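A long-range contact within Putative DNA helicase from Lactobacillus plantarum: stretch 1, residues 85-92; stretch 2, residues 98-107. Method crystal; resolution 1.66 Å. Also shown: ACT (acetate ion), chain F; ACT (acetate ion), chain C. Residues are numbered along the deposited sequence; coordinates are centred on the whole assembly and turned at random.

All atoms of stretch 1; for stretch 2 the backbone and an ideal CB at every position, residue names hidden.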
ATOM      1  N   GLY A  85      15.120 -10.168   7.064  1.00 26.01           N
ATOM      2  CA  GLY A  85      15.516 -11.245   6.173  1.00 26.32           C
ATOM      3  C   GLY A  85      14.833 -11.217   4.816  1.00 25.64           C
ATOM      4  O   GLY A  85      14.940 -12.208   4.075  1.00 27.54           O
ATOM      5  N   GLU A  86      14.161 -10.105   4.487  1.00 25.38           N
ATOM      6  CA  GLU A  86      13.458 -10.015   3.189  1.00 26.80           C
ATOM      7  C   GLU A  86      14.477  -9.690   2.113  1.00 27.66           C
ATOM      8  O   GLU A  86      15.452  -8.948   2.365  1.00 27.88           O
ATOM      9  CB  GLU A  86      12.418  -8.899   3.201  1.00 28.13           C
ATOM     10  CG  GLU A  86      11.305  -9.096   4.236  1.00 29.16           C
ATOM     11  CD  GLU A  86      10.232 -10.136   3.866  1.00 32.81           C
ATOM     12  OE1 GLU A  86      10.289 -10.786   2.794  1.00 34.54           O
ATOM     13  OE2 GLU A  86       9.280 -10.276   4.675  1.00 35.12           O
ATOM     14  N   GLN A  87      14.202 -10.154   0.891  1.00 27.44           N
ATOM     15  CA  GLN A  87      14.949  -9.676  -0.283  1.00 28.90           C
ATOM     16  C   GLN A  87      14.225  -8.423  -0.722  1.00 28.15           C
ATOM     17  O   GLN A  87      13.033  -8.497  -1.000  1.00 30.27           O
ATOM     18  CB  GLN A  87      14.888 -10.713  -1.416  1.00 29.60           C
ATOM     19  CG  GLN A  87      15.857 -10.451  -2.554  1.00 32.69           C
ATOM     20  CD  GLN A  87      15.860 -11.593  -3.588  1.00 30.87           C
ATOM     21  OE1 GLN A  87      14.858 -12.293  -3.771  1.00 37.50           O
ATOM     22  NE2 GLN A  87      16.989 -11.779  -4.241  1.00 37.57           N
ATOM     23  N   VAL A  88      14.907  -7.290  -0.705  1.00 27.67           N
ATOM     24  CA  VAL A  88      14.236  -5.986  -0.976  1.00 28.62           C
ATOM     25  C   VAL A  88      14.958  -5.226  -2.072  1.00 29.30           C
ATOM     26  O   VAL A  88      16.220  -5.158  -2.113  1.00 30.06           O
ATOM     27  CB  VAL A  88      14.192  -5.098   0.256  1.00 28.48           C
ATOM     28  CG1 VAL A  88      13.229  -3.877  -0.007  1.00 28.49           C
ATOM     29  CG2 VAL A  88      13.705  -5.913   1.430  1.00 30.48           C
ATOM     30  N   THR A  89      14.149  -4.670  -2.978  1.00 29.17           N
ATOM     31  CA  THR A  89      14.666  -3.797  -4.026  1.00 29.50           C
ATOM     32  C   THR A  89      13.943  -2.460  -3.895  1.00 29.61           C
ATOM     33  O   THR A  89      12.739  -2.370  -4.168  1.00 29.82           O
ATOM     34  CB  THR A  89      14.414  -4.399  -5.403  1.00 28.72           C
ATOM     35  OG1 THR A  89      15.159  -5.613  -5.515  1.00 30.09           O
ATOM     36  CG2 THR A  89      14.850  -3.427  -6.511  1.00 31.74           C
ATOM     37  N   LEU A  90      14.683  -1.440  -3.466  1.00 29.77           N
ATOM     38  CA  LEU A  90      14.130  -0.102  -3.395  1.00 31.46           C
ATOM     39  C   LEU A  90      14.344   0.472  -4.783  1.00 32.63           C
ATOM     40  O   LEU A  90      15.499   0.745  -5.202  1.00 31.86           O
ATOM     41  CB  LEU A  90      14.803   0.700  -2.284  1.00 31.54           C
ATOM     42  CG  LEU A  90      14.492   2.200  -2.234  1.00 35.17           C
ATOM     43  CD1 LEU A  90      13.040   2.357  -2.260  1.00 34.70           C
ATOM     44  CD2 LEU A  90      15.085   2.825  -1.002  1.00 39.40           C
ATOM     45  N   ILE A  91      13.231   0.531  -5.532  1.00 35.09           N
ATOM     46  CA  ILE A  91      13.298   0.759  -6.999  1.00 37.92           C
ATOM     47  C   ILE A  91      13.645   2.179  -7.304  1.00 38.76           C
ATOM     48  O   ILE A  91      13.258   3.105  -6.580  1.00 39.84           O
ATOM     49  CB  ILE A  91      12.039   0.278  -7.836  1.00 36.99           C
ATOM     50  CG1 ILE A  91      10.812   1.176  -7.621  1.00 38.56           C
ATOM     51  CG2 ILE A  91      11.769  -1.242  -7.622  1.00 39.13           C
ATOM     52  CD1 ILE A  91       9.817   1.169  -8.794  1.00 39.08           C
ATOM     53  N   GLN A  92      14.450   2.332  -8.377  1.00 39.65           N
ATOM     54  CA  GLN A  92      14.916   3.657  -8.838  1.00 41.73           C
ATOM     55  C   GLN A  92      14.389   3.955 -10.249  1.00 41.64           C
ATOM     56  O   GLN A  92      14.509   5.085 -10.756  1.00 41.15           O
ATOM     57  CB  GLN A  92      16.451   3.725  -8.861  1.00 41.30           C
ATOM     58  CG  GLN A  92      17.167   3.249  -7.577  1.00 43.70           C
ATOM     59  CD  GLN A  92      18.593   3.781  -7.455  1.00 45.01           C
ATOM     60  OE1 GLN A  92      19.031   4.608  -8.259  1.00 50.13           O
ATOM     61  NE2 GLN A  92      19.328   3.297  -6.449  1.00 49.34           N
ATOM     62  N   UNK A  98      17.575  -5.179  -9.143  1.00 57.47           N
ATOM     63  CA  UNK A  98      17.858  -6.563  -8.728  1.00 56.22           C
ATOM     64  C   UNK A  98      16.640  -7.219  -8.076  1.00 54.72           C
ATOM     65  O   UNK A  98      15.624  -6.564  -7.842  1.00 53.68           O
ATOM     66  CB  UNK A  98      19.040  -6.592  -7.758  1.00 56.22           C
ATOM     67  N   UNK A  99      16.737  -8.531  -7.857  1.00 53.45           N
ATOM     68  CA  UNK A  99      16.049  -9.216  -6.749  1.00 52.70           C
ATOM     69  C   UNK A  99      14.539  -9.437  -6.791  1.00 52.71           C
ATOM     70  O   UNK A  99      13.875  -9.210  -5.776  1.00 50.85           O
ATOM     71  CB  UNK A  99      16.340  -8.425  -5.472  1.00 52.70           C
ATOM     72  N   UNK A 100      13.975  -9.886  -7.938  1.00 52.51           N
ATOM     73  CA  UNK A 100      12.541 -10.221  -7.937  1.00 51.81           C
ATOM     74  C   UNK A 100      12.105 -11.079  -6.763  1.00 51.49           C
ATOM     75  O   UNK A 100      11.956 -12.315  -6.872  1.00 52.58           O
ATOM     76  CB  UNK A 100      12.182 -10.946  -9.235  1.00 51.81           C
ATOM     77  N   UNK A 101      12.005 -10.360  -5.641  1.00 49.07           N
ATOM     78  CA  UNK A 101      11.390 -10.690  -4.355  1.00 45.84           C
ATOM     79  C   UNK A 101      10.532  -9.460  -4.038  1.00 44.10           C
ATOM     80  O   UNK A 101       9.472  -9.324  -4.630  1.00 43.43           O
ATOM     81  CB  UNK A 101      12.418 -10.993  -3.263  1.00 45.84           C
ATOM     82  N   UNK A 102      11.007  -8.521  -3.195  1.00 41.33           N
ATOM     83  CA  UNK A 102      10.121  -7.414  -2.735  1.00 39.68           C
ATOM     84  C   UNK A 102      10.468  -6.048  -3.358  1.00 37.04           C
ATOM     85  O   UNK A 102      11.562  -5.538  -3.137  1.00 37.50           O
ATOM     86  CB  UNK A 102      10.198  -7.295  -1.212  1.00 39.68           C
ATOM     87  N   UNK A 103       9.536  -5.409  -4.076  1.00 34.73           N
ATOM     88  CA  UNK A 103       9.830  -4.060  -4.591  1.00 33.48           C
ATOM     89  C   UNK A 103       9.229  -3.028  -3.644  1.00 31.01           C
ATOM     90  O   UNK A 103       8.079  -3.172  -3.216  1.00 29.83           O
ATOM     91  CB  UNK A 103       9.282  -3.875  -6.008  1.00 33.48           C
ATOM     92  N   UNK A 104      10.034  -2.016  -3.322  1.00 29.13           N
ATOM     93  CA  UNK A 104       9.593  -0.858  -2.555  1.00 29.30           C
ATOM     94  C   UNK A 104       9.707   0.330  -3.515  1.00 29.64           C
ATOM     95  O   UNK A 104      10.812   0.588  -4.063  1.00 30.16           O
ATOM     96  CB  UNK A 104      10.418  -0.657  -1.282  1.00 29.30           C
ATOM     97  N   UNK A 105       8.596   1.037  -3.695  1.00 29.44           N
ATOM     98  CA  UNK A 105       8.394   1.964  -4.804  1.00 30.72           C
ATOM     99  C   UNK A 105       7.990   3.305  -4.167  1.00 29.44           C
ATOM    100  O   UNK A 105       6.939   3.391  -3.552  1.00 30.21           O
ATOM    101  CB  UNK A 105       7.340   1.455  -5.789  1.00 30.72           C
ATOM    102  N   UNK A 106       8.813   4.363  -4.330  1.00 29.62           N
ATOM    103  CA  UNK A 106       8.242   5.683  -3.910  1.00 29.39           C
ATOM    104  C   UNK A 106       7.072   6.087  -4.803  1.00 28.28           C
ATOM    105  O   UNK A 106       7.087   5.791  -5.998  1.00 28.44           O
ATOM    106  CB  UNK A 106       9.313   6.775  -3.953  1.00 29.39           C
ATOM    107  N   UNK A 107       6.094   6.785  -4.243  1.00 27.63           N
ATOM    108  CA  UNK A 107       4.852   7.069  -4.963  1.00 27.11           C
ATOM    109  C   UNK A 107       5.122   7.660  -6.328  1.00 28.07           C
ATOM    110  O   UNK A 107       4.489   7.292  -7.329  1.00 29.30           O
ATOM    111  CB  UNK A 107       3.970   8.021  -4.153  1.00 27.11           C
TER
HETATM  112  C   ACT F   5      17.883  -2.133  -2.617  1.00 33.84           C
HETATM  113  O   ACT F   5      17.529  -1.779  -3.772  1.00 33.98           O
HETATM  114  OXT ACT F   5      18.738  -3.046  -2.531  1.00 35.03           O
HETATM  115  CH3 ACT F   5      17.382  -1.452  -1.402  1.00 33.58           C
HETATM  116  C   ACT C   2      18.522  -7.807  -0.522  1.00 21.42           C
HETATM  117  O   ACT C   2      17.734  -7.383   0.346  1.00 21.06           O
HETATM  118  OXT ACT C   2      18.006  -8.154  -1.602  1.00 25.17           O
HETATM  119  CH3 ACT C   2      19.954  -7.867  -0.322  1.00 18.63           C

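The two stretches lie side by side as parallel strands, Val88 to Leu90 pairing with positions 102 to 104, so the register indicates which part of stretch 1 lies beside each strand position.

At position 98 the CA-to-CB bond points sideways, and the ideal CB stays 4.6 Å from Thr89 OG1. The carbonyl does the work here: Thr89 OG1 donates a hydrogen bond to O of position 98 at 2.6 Å. Almost any side chain would suit; the residue is Leu98, whose side chain makes no close contact with stretch 1.

Position 99 points toward stretch 1 from a backbone with positive phi (73°), which favours glycine or, less readily, asparagine or aspartate. Its ideal CB sits 3.1 Å from Thr89 OG1 and 3.6 Å from Gln87 CG, so space is scarce and a small residue is expected. Ala99 meets the limit on size, though not the backbone preference; its CB lies 3.2 Å from Thr89 OG1 and 3.5 Å from Gln87 CG.

The CA-to-CB bond at position 100 points away, and its ideal CB has nothing of stretch 1 near it. With phi at -47° proline is allowed, among many others, and Pro100 occupies it.

Position 101 combines phi -132° with psi -99°, a region few residues with a side chain adopt, and its ideal CB would lie 2.8 Å from Gln87 OE1, a clash. Both arguments call for glycine. Gly101 lets the extended Gln87 side chain (chi1 and chi2 both t) reach over the backbone, with OE1 3.9 Å from Gly101 CA.

Position 102 begins the strand. Its N donates to Gln87 O (3.0 Å) and its O accepts from Thr89 N (2.7 Å). The CB lies on the same face as Val88, and the extended strand backbone favours a beta-branched residue such as valine, isoleucine or threonine. The position is tight close to the main chain, with the ideal CB 3.1 Å from Gln87 O. Val102 also brings CG2 to 4.0 Å from Glu86 OE1.

Position 103 points to the other face, shared with Thr89, and its ideal CB lies 4.0 Å from Ile91 CG2. An apolar side chain, branched or not, could extend this surface. Ile103 does so, packing its CG2 against Ile91 CG2 at 3.7 Å.

Position 104 returns to the face of Val88 and Leu90, with Leu90 CD1 4.1 Å and Val88 CG1 4.5 Å from the ideal CB. Its N donates to Thr89 O (2.9 Å), while Ile91 N donates to its O (2.8 Å). Valine, isoleucine or leucine are plausible. Val104 contacts both neighbours: CG2 meets Val88 CG1 at 3.6 Å and CG1 meets Leu90 CD1 at 3.8 Å.

Position 105 points sideways, but Ile91 CD1 is 3.9 Å from its ideal CB, inviting an aliphatic residue. Val105 CG1 lies 3.7 Å from Ile91 CD1.

At position 106 phi is -66° and N has no hydrogen-bond partner in stretch 1, so proline is tolerated among others. Pro106 sets CD 3.8 Å from Ile91 O.

Position 107, out of reach, is unconstrained by stretch 1; Ser107 bonds through OG elsewhere in the structure.

Stretch 2, residues 98-107: LAPGVIVVPS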
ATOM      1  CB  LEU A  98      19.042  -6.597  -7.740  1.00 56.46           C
ATOM      2  CG  LEU A  98      20.442  -7.058  -8.183  1.00 57.16           C
ATOM      3  CD1 LEU A  98      21.150  -6.018  -9.039  1.00 57.93           C
ATOM      4  CD2 LEU A  98      21.317  -7.427  -6.966  1.00 56.98           C
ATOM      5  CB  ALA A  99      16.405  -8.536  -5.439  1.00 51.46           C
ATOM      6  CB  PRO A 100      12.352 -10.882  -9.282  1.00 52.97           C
ATOM      7  CG  PRO A 100      13.262 -10.064 -10.115  1.00 52.75           C
ATOM      8  CD  PRO A 100      14.519 -10.034  -9.290  1.00 52.76           C
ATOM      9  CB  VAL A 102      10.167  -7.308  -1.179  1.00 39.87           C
ATOM     10  CG1 VAL A 102       9.207  -6.275  -0.646  1.00 41.23           C
ATOM     11  CG2 VAL A 102       9.892  -8.666  -0.525  1.00 41.49           C
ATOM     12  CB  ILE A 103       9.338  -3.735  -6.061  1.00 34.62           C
ATOM     13  CG1 ILE A 103       7.853  -3.918  -6.200  1.00 39.25           C
ATOM     14  CG2 ILE A 103      10.140  -4.516  -7.118  1.00 37.60           C
ATOM     15  CD1 ILE A 103       7.353  -3.639  -7.596  1.00 38.21           C
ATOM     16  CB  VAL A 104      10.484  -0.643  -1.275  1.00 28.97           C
ATOM     17  CG1 VAL A 104      10.026   0.644  -0.613  1.00 29.81           C
ATOM     18  CG2 VAL A 104      10.284  -1.802  -0.303  1.00 29.13           C
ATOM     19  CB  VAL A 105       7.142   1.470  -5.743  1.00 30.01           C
ATOM     20  CG1 VAL A 105       6.886   2.402  -6.935  1.00 34.93           C
ATOM     21  CG2 VAL A 105       7.312   0.029  -6.248  1.00 34.25           C
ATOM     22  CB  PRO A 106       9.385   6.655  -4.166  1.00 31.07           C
ATOM     23  CG  PRO A 106      10.610   5.787  -4.227  1.00 31.66           C
ATOM     24  CD  PRO A 106      10.192   4.490  -4.825  1.00 31.36           C
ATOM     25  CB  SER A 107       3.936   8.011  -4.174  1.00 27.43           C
ATOM     26  OG  SER A 107       4.576   9.267  -3.907  1.00 28.30           O
TER
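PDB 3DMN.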